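Local coordinates for Poly(A) RNA polymerase protein 2 (Saccharomyces cerevisiae, PDB 3NYB) that probably adds adenylate tails to RNA as the polymerase of the TRAMP RNA surveillance complex, in partnership with the zinc knuckle protein Air2p, at residues 89-92 with 93-96; 115-119 with 120-124; 207-210 with 211-214; 216-219 with 220-224. The protein carries 1 engineered substitution. All coordinates share one frame; numbering follows the deposited sequence.

Interaction 1. Residues 89-92 with 93-96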
# COMPACT_ATOMS: atom_id res chain seq x y z
N GLY A 89 18.05 -20.38 -12.65
CA GLY A 89 17.74 -21.76 -12.34
C GLY A 89 18.50 -22.26 -11.12
O GLY A 89 18.66 -21.54 -10.14
N LYS A 90 18.99 -23.49 -11.20
CA LYS A 90 19.64 -24.14 -10.07
C LYS A 90 21.07 -23.64 -9.87
O LYS A 90 21.69 -23.85 -8.82
CB LYS A 90 19.60 -25.66 -10.23
CG LYS A 90 18.18 -26.22 -10.11
CD LYS A 90 18.12 -27.71 -10.37
CE LYS A 90 16.81 -28.30 -9.86
NZ LYS A 90 15.63 -27.57 -10.39
N GLU A 91 21.59 -22.95 -10.89
CA GLU A 91 22.89 -22.32 -10.79
C GLU A 91 22.77 -20.95 -10.09
O GLU A 91 23.78 -20.31 -9.78
CB GLU A 91 23.50 -22.16 -12.19
CG GLU A 91 24.99 -21.87 -12.18
CD GLU A 91 25.82 -23.04 -11.69
OE1 GLU A 91 27.05 -22.86 -11.52
OE2 GLU A 91 25.25 -24.13 -11.48
N SER A 92 21.53 -20.52 -9.86
CA SER A 92 21.26 -19.25 -9.19
C SER A 92 22.15 -18.99 -7.94
O SER A 92 22.79 -17.93 -7.89
CB SER A 92 19.78 -19.15 -8.84
OG SER A 92 19.03 -18.53 -9.84
N ARG A 93 22.18 -19.93 -7.00
CA ARG A 93 22.82 -19.70 -5.74
C ARG A 93 24.32 -19.63 -5.93
O ARG A 93 24.99 -18.65 -5.48
CB ARG A 93 22.49 -20.77 -4.73
CG ARG A 93 21.14 -20.47 -4.05
CD ARG A 93 20.77 -21.50 -3.03
NE ARG A 93 19.47 -21.18 -2.40
CZ ARG A 93 18.30 -21.24 -3.04
NH1 ARG A 93 18.27 -21.65 -4.29
NH2 ARG A 93 17.16 -20.89 -2.47
N ASN A 94 24.89 -20.72 -6.45
CA ASN A 94 26.33 -20.78 -6.71
C ASN A 94 26.85 -19.46 -7.30
O ASN A 94 27.93 -19.00 -6.93
CB ASN A 94 26.58 -21.89 -7.70
CG ASN A 94 26.25 -23.28 -7.14
OD1 ASN A 94 26.22 -23.53 -5.90
ND2 ASN A 94 26.03 -24.19 -8.05
N ASN A 95 26.07 -18.85 -8.19
CA ASN A 95 26.44 -17.59 -8.88
C ASN A 95 26.29 -16.38 -7.96
O ASN A 95 27.05 -15.42 -8.06
CB ASN A 95 25.63 -17.39 -10.18
CG ASN A 95 26.11 -18.33 -11.31
OD1 ASN A 95 27.25 -18.82 -11.28
ND2 ASN A 95 25.27 -18.54 -12.31
N LEU A 96 25.30 -16.42 -7.08
CA LEU A 96 25.17 -15.36 -6.08
C LEU A 96 26.37 -15.38 -5.12
O LEU A 96 26.91 -14.32 -4.78
CB LEU A 96 23.84 -15.44 -5.33
CG LEU A 96 22.54 -15.08 -6.06
CD1 LEU A 96 21.31 -15.66 -5.36
CD2 LEU A 96 22.36 -13.58 -6.24
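Ser92 O takes the amide of Leu96 in the shortest hydrogen bond between 89-92 and 93-96, with Leu96 N 3.0 Å from it and the donor tilted 17° from the carbonyl plane. The Leu96 side chain folds back over the same oxygen, its CG 3.4 Å from Ser92 O. One residue earlier, Asn95 N bonds to Glu91 O at 3.1 Å, nearly along the C=O axis. Before these bonds the chain turns at Gly89, whose carbonyl receives the amide of Ser92 and whose positive phi suits glycine. This is the opening part of helix 92-105 in the palm domain of a nucleotidyltransferase, where successive i to i+4 bonds take over from the turn. Hydrophobic cover comes from one side: Ser92, Arg93 and Leu96 all lie against Pro121 of strand 121-127. The polar side chains gather on another side. With chi1 at -75°, Asn95 has its CG beside the backbone N, which carries the amide back over the preceding turn and sets Asn95 ND2 3.3 Å from Glu91 CG. That ND2 gives its hydrogen bond to Leu87 O, tying the helix to the incoming loop. Replacing Asn95 by alanine would probably leave the Leu87 carbonyl without this donor and the CH2 groups of Glu91 with less cover. Glu91, bent at its second torsion, crosses the Asn94 side chain at about a right angle, with Glu91 OE2 3.5 Å from Asn94 ND2 and the two flat groups 76° apart.

Interaction 2. Residues 115-119 with 120-124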
# COMPACT_ATOMS: atom_id res chain seq x y z
N VAL A 115 19.01 -14.05 0.93
CA VAL A 115 17.63 -14.22 1.39
C VAL A 115 16.79 -14.75 0.24
O VAL A 115 17.31 -15.03 -0.84
CB VAL A 115 17.01 -12.89 1.86
CG1 VAL A 115 18.02 -12.11 2.69
CG2 VAL A 115 16.55 -12.07 0.68
N ALA A 116 15.48 -14.87 0.46
CA ALA A 116 14.60 -15.42 -0.56
C ALA A 116 13.25 -14.71 -0.60
O ALA A 116 12.58 -14.58 0.42
CB ALA A 116 14.41 -16.92 -0.35
N LYS A 117 12.86 -14.27 -1.79
CA LYS A 117 11.56 -13.65 -1.97
C LYS A 117 10.66 -14.58 -2.79
O LYS A 117 10.41 -14.35 -3.98
CB LYS A 117 11.70 -12.27 -2.63
CG LYS A 117 10.94 -11.15 -1.92
CD LYS A 117 11.22 -9.79 -2.54
CE LYS A 117 10.53 -8.67 -1.77
NZ LYS A 117 10.66 -7.35 -2.44
N ALA A 118 10.18 -15.63 -2.14
CA ALA A 118 9.26 -16.60 -2.75
C ALA A 118 9.97 -17.61 -3.66
O ALA A 118 9.64 -17.71 -4.84
CB ALA A 118 8.15 -15.87 -3.51
N ARG A 119 10.93 -18.34 -3.11
CA ARG A 119 11.67 -19.35 -3.86
C ARG A 119 12.67 -18.77 -4.86
O ARG A 119 13.38 -19.51 -5.55
CB ARG A 119 10.73 -20.32 -4.59
CG ARG A 119 9.98 -21.25 -3.66
CD ARG A 119 9.21 -22.30 -4.43
NE ARG A 119 8.18 -22.91 -3.60
CZ ARG A 119 7.02 -22.33 -3.31
NH1 ARG A 119 6.74 -21.12 -3.80
NH2 ARG A 119 6.13 -22.95 -2.54
N VAL A 120 12.73 -17.44 -4.94
CA VAL A 120 13.76 -16.76 -5.72
C VAL A 120 14.83 -16.25 -4.77
O VAL A 120 14.55 -15.41 -3.91
CB VAL A 120 13.19 -15.58 -6.52
CG1 VAL A 120 14.30 -14.89 -7.31
CG2 VAL A 120 12.09 -16.06 -7.45
N PRO A 121 16.06 -16.76 -4.92
CA PRO A 121 17.17 -16.42 -4.02
C PRO A 121 17.70 -15.03 -4.34
O PRO A 121 17.86 -14.69 -5.51
CB PRO A 121 18.22 -17.48 -4.34
CG PRO A 121 17.93 -17.91 -5.73
CD PRO A 121 16.48 -17.66 -6.01
N ILE A 122 17.97 -14.25 -3.29
CA ILE A 122 18.32 -12.84 -3.45
C ILE A 122 19.52 -12.45 -2.59
O ILE A 122 19.74 -13.00 -1.52
CB ILE A 122 17.14 -11.94 -3.09
CG1 ILE A 122 16.01 -12.14 -4.09
CG2 ILE A 122 17.55 -10.49 -3.05
CD1 ILE A 122 14.72 -11.48 -3.65
N ILE A 123 20.29 -11.49 -3.08
CA ILE A 123 21.47 -11.00 -2.38
C ILE A 123 21.25 -9.52 -2.00
O ILE A 123 21.02 -8.67 -2.87
CB ILE A 123 22.73 -11.19 -3.27
CG1 ILE A 123 23.97 -10.66 -2.60
CG2 ILE A 123 22.57 -10.47 -4.60
CD1 ILE A 123 25.03 -10.28 -3.60
N LYS A 124 21.27 -9.22 -0.71
CA LYS A 124 21.07 -7.85 -0.24
C LYS A 124 22.38 -7.27 0.26
O LYS A 124 23.16 -7.97 0.89
CB LYS A 124 20.06 -7.80 0.90
CG LYS A 124 18.71 -8.38 0.57
CD LYS A 124 17.91 -8.61 1.84
CE LYS A 124 17.63 -7.31 2.59
NZ LYS A 124 16.78 -7.53 3.80
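Val115 and Ile122 face each other as an antiparallel hydrogen-bonded pair, and the contact is tightest here. Val115 N reaches Ile122 O at 2.8 Å, and Ile122 N returns a bond of 2.7 Å to Val115 O. Their side chains share one face of the sheet, Val115 CG2 lying 3.8 Å from Ile122 CB. Ile122 CG1 stands beside its backbone N (chi1 -66°), which sends CD1 along the hairpin to rest against CB of Lys117. On this face the aliphatic part of Lys124 also crosses Val115 at about a right angle, with Lys124 CD 3.6 Å from Val115 CG1. Ala116 and Pro121 form the neighbouring non-hydrogen-bonded pair and look to the other face, which lies towards helix 92-105.

The far end is looser. A third bond, Lys117 N to Val120 O at 2.9 Å, closes the turn. Beyond it Ala118 and Arg119, both with positive phi, carry the chain round in the open, and the Arg119 side chain is poorly ordered. Two adjacent antiparallel strands joined by so short a turn make a beta hairpin, here one in which 113-116 is an outermost strand of the mixed palm sheet of the nucleotidyltransferase fold.

Interaction 3. Residues 207-210 with 211-214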
# COMPACT_ATOMS: atom_id res chain seq x y z
N GLU A 207 -18.28 10.85 -9.60
CA GLU A 207 -18.72 12.05 -8.91
C GLU A 207 -17.56 12.81 -8.29
O GLU A 207 -17.61 14.03 -8.15
CB GLU A 207 -19.73 11.68 -7.83
CG GLU A 207 -21.00 11.07 -8.37
CD GLU A 207 -21.91 10.60 -7.26
OE1 GLU A 207 -22.89 9.88 -7.56
OE2 GLU A 207 -21.65 10.95 -6.09
N ILE A 208 -16.52 12.07 -7.92
CA ILE A 208 -15.40 12.59 -7.15
C ILE A 208 -14.12 12.46 -7.95
O ILE A 208 -13.98 11.56 -8.79
CB ILE A 208 -15.26 11.79 -5.84
CG1 ILE A 208 -14.75 12.65 -4.70
CG2 ILE A 208 -14.32 10.61 -6.02
CD1 ILE A 208 -14.38 11.80 -3.51
N ASP A 209 -13.18 13.36 -7.70
CA ASP A 209 -11.83 13.24 -8.25
C ASP A 209 -10.84 12.89 -7.13
O ASP A 209 -10.58 13.70 -6.24
CB ASP A 209 -11.43 14.54 -8.94
CG ASP A 209 -12.43 15.67 -8.69
OD1 ASP A 209 -13.08 15.71 -7.61
OD2 ASP A 209 -12.58 16.52 -9.60
N PRO A 210 -10.32 11.66 -7.15
CA PRO A 210 -9.51 11.20 -6.01
C PRO A 210 -8.40 12.19 -5.64
O PRO A 210 -8.24 12.49 -4.46
CB PRO A 210 -8.92 9.89 -6.51
CG PRO A 210 -9.93 9.39 -7.50
CD PRO A 210 -10.43 10.63 -8.19
N LYS A 211 -7.67 12.70 -6.64
CA LYS A 211 -6.56 13.61 -6.41
C LYS A 211 -6.99 14.86 -5.64
O LYS A 211 -6.16 15.58 -5.09
CB LYS A 211 -5.92 14.03 -7.74
CG LYS A 211 -5.28 12.92 -8.55
CD LYS A 211 -3.85 12.64 -8.11
CE LYS A 211 -2.98 12.25 -9.30
NZ LYS A 211 -2.89 13.36 -10.30
N ASP A 212 -8.29 15.12 -5.63
CA ASP A 212 -8.83 16.25 -4.86
C ASP A 212 -9.53 15.78 -3.60
O ASP A 212 -10.20 16.56 -2.91
CB ASP A 212 -9.78 17.10 -5.72
CG ASP A 212 -9.06 17.91 -6.78
OD1 ASP A 212 -7.89 18.31 -6.55
OD2 ASP A 212 -9.66 18.14 -7.86
N ASN A 213 -9.37 14.50 -3.29
CA ASN A 213 -10.09 13.88 -2.18
C ASN A 213 -9.27 12.80 -1.47
O ASN A 213 -9.83 11.89 -0.86
CB ASN A 213 -11.41 13.29 -2.69
CG ASN A 213 -12.43 14.36 -3.07
OD1 ASN A 213 -13.07 14.96 -2.21
ND2 ASN A 213 -12.60 14.59 -4.38
N LEU A 214 -7.95 12.88 -1.55
CA LEU A 214 -7.18 11.79 -0.97
C LEU A 214 -7.21 11.78 0.57
O LEU A 214 -6.93 10.75 1.19
CB LEU A 214 -5.72 11.88 -1.42
CG LEU A 214 -5.38 11.22 -2.76
CD1 LEU A 214 -6.09 11.94 -3.90
CD2 LEU A 214 -3.88 11.20 -2.99
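Two donors grip Asp209 O from opposite faces of its carbonyl plane. Asp212 N lies 2.8 Å from Asp209 O, closing a short 3-10 turn, and Asn213 ND2 is 2.9 Å from the same oxygen; both stand well out of the plane, one on each side, and not on a lone pair. The Asn213 side chain gets there because its CG sits beside the backbone N (chi1 -71°), turned back over the turn it follows. Its other end is also engaged, since Asn213 OD1 accepts from the amide of Ile29 of the Protein AIR2 chain. With both ends of the amide held, its rotation is fixed. A leucine in place of Asn213 would probably leave the Ile29 amide of AIR2 without its acceptor and strip Asp209 O of one of its two donors.

Among charged groups, the carboxylates of Asp209 and Asp212 come near each other, with Asp209 OD2 3.8 Å from Asp212 OD2 and their planes 69° apart, an approach likely to be mildly unfavourable.

Van der Waals contact comes from Ile208, whose CG1 and CD1 meet the Asn213 amide, the two side chains approaching from opposite directions; Tyr28 of AIR2 packs on both residues. Asn213 occupies the N-cap position of helix 214-228, although its side chain makes no capping bond. The turn thus leads into that helix, while Ile208 lies back against Arg202 and Ile203 of helix 201-204.

Interaction 4. Residues 216-219 with 220-224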
# COMPACT_ATOMS: atom_id res chain seq x y z
N VAL A 216 -10.07 12.09 2.51
CA VAL A 216 -11.17 11.20 2.88
C VAL A 216 -10.89 9.77 2.48
O VAL A 216 -11.10 8.85 3.26
CB VAL A 216 -12.54 11.63 2.29
CG1 VAL A 216 -13.21 12.65 3.18
CG2 VAL A 216 -12.41 12.14 0.84
N LEU A 217 -10.43 9.58 1.26
CA LEU A 217 -10.18 8.24 0.75
C LEU A 217 -9.15 7.50 1.61
O LEU A 217 -9.26 6.30 1.83
CB LEU A 217 -9.73 8.31 -0.70
CG LEU A 217 -10.73 9.09 -1.56
CD1 LEU A 217 -10.15 9.43 -2.92
CD2 LEU A 217 -12.05 8.32 -1.70
N LEU A 218 -8.17 8.24 2.13
CA LEU A 218 -7.18 7.66 3.02
C LEU A 218 -7.88 7.12 4.25
O LEU A 218 -7.75 5.95 4.60
CB LEU A 218 -6.13 8.70 3.42
CG LEU A 218 -4.76 8.23 3.94
CD1 LEU A 218 -4.50 8.71 5.34
CD2 LEU A 218 -4.57 6.72 3.84
N ILE A 219 -8.64 7.98 4.91
CA ILE A 219 -9.40 7.55 6.06
C ILE A 219 -10.30 6.37 5.71
O ILE A 219 -10.24 5.33 6.35
CB ILE A 219 -10.23 8.70 6.63
CG1 ILE A 219 -9.31 9.70 7.32
CG2 ILE A 219 -11.25 8.17 7.61
CD1 ILE A 219 -10.02 10.86 7.92
N GLU A 220 -11.11 6.52 4.66
CA GLU A 220 -12.03 5.47 4.27
C GLU A 220 -11.33 4.17 3.86
O GLU A 220 -11.90 3.09 3.99
CB GLU A 220 -12.96 5.96 3.15
CG GLU A 220 -13.81 7.15 3.57
CD GLU A 220 -14.57 7.77 2.41
OE1 GLU A 220 -14.34 7.38 1.25
OE2 GLU A 220 -15.41 8.66 2.68
N PHE A 221 -10.10 4.27 3.39
CA PHE A 221 -9.34 3.06 3.09
C PHE A 221 -9.08 2.28 4.38
O PHE A 221 -9.24 1.06 4.42
CB PHE A 221 -8.02 3.39 2.39
CG PHE A 221 -7.05 2.24 2.35
CD1 PHE A 221 -6.99 1.41 1.25
CD2 PHE A 221 -6.19 1.99 3.41
CE1 PHE A 221 -6.09 0.35 1.20
CE2 PHE A 221 -5.30 0.94 3.36
CZ PHE A 221 -5.25 0.12 2.26
N PHE A 222 -8.66 2.97 5.43
CA PHE A 222 -8.39 2.31 6.70
C PHE A 222 -9.68 1.83 7.35
O PHE A 222 -9.68 0.88 8.13
CB PHE A 222 -7.64 3.24 7.65
CG PHE A 222 -6.23 3.52 7.24
CD1 PHE A 222 -5.35 2.47 6.98
CD2 PHE A 222 -5.77 4.81 7.12
CE1 PHE A 222 -4.05 2.72 6.61
CE2 PHE A 222 -4.48 5.07 6.74
CZ PHE A 222 -3.62 4.02 6.48
N GLU A 223 -10.78 2.50 7.02
CA GLU A 223 -12.08 2.16 7.54
C GLU A 223 -12.58 0.87 6.91
O GLU A 223 -13.06 -0.03 7.59
CB GLU A 223 -13.07 3.28 7.25
CG GLU A 223 -14.49 2.98 7.65
CD GLU A 223 -15.44 4.07 7.22
OE1 GLU A 223 -16.15 4.61 8.09
OE2 GLU A 223 -15.46 4.38 6.01
N LEU A 224 -12.44 0.78 5.60
CA LEU A 224 -12.85 -0.41 4.88
C LEU A 224 -12.07 -1.61 5.38
O LEU A 224 -12.65 -2.57 5.88
CB LEU A 224 -12.65 -0.23 3.38
CG LEU A 224 -13.21 -1.35 2.50
CD1 LEU A 224 -12.24 -2.48 2.40
CD2 LEU A 224 -14.54 -1.85 3.06
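Leu218 has its CG opposite the backbone N (chi1 -159°) and Phe222 has its CG beside the backbone N (chi1 -70°), a combination that brings the two side chains together one turn apart. Leu218 CD2 lies 3.3 Å from Phe222 CE2, and the two side chains lean across each other at a slant. This is i to i+4 packing along alpha-helix 214-228, buried between other helices on one side and AIR2 on another. Leu218 and Phe222 turn to helix 282-304, where both meet Leu296, and Phe221 fits against Leu192 and Val193 of helix 186-198.

Glu220 belongs to the AIR2 side. Its extended chain runs back over the preceding turn, with Glu220 OE1 3.9 Å from Leu217 CD2. The buried carboxylate is well supplied with partners: OE1 takes a hydrogen bond from His200 NE2, and OE2 forms a salt bridge with Arg26 and a hydrogen bond with Tyr28, both of the AIR2 chain. Glu223 forms a salt bridge to the same Arg26, so that one arginine faces two carboxylates and probably favours their ionised state.

Behind these side chains the backbone keeps its i to i+4 bonds. Glu220 N points almost straight at Val216 O, 2.7 Å away, with an N-H...O angle of 177°. Phe221 N bonds to Leu217 O at 2.7 Å and weakly also to Leu218 O. Two residues further on, Glu223 N lies in the carbonyl plane of Ile219, 3.0 Å from Ile219 O.

Overall arrangement
The four contacts form two pairs on opposite sides of the chain's centre. Interactions 1 and 2, with centres 11 Å apart, join helix and hairpin in the palm domain: Leu96 CD2 meets Ile123 CG2 at 3.5 Å, and Ser92 CB lies 3.8 Å from Pro121 CG. Interactions 3 and 4, with centres 13 Å apart, are consecutive along the chain and touch where Pro210 CA lies 3.6 Å from Leu217 CD1; both touch AIR2, whose Tyr28 meets residues of each. The pairs do not meet, interactions 2 and 4 being about 18 Å apart at their nearest atoms. In this polymerase family the active site probably lies between the catalytic and central domains.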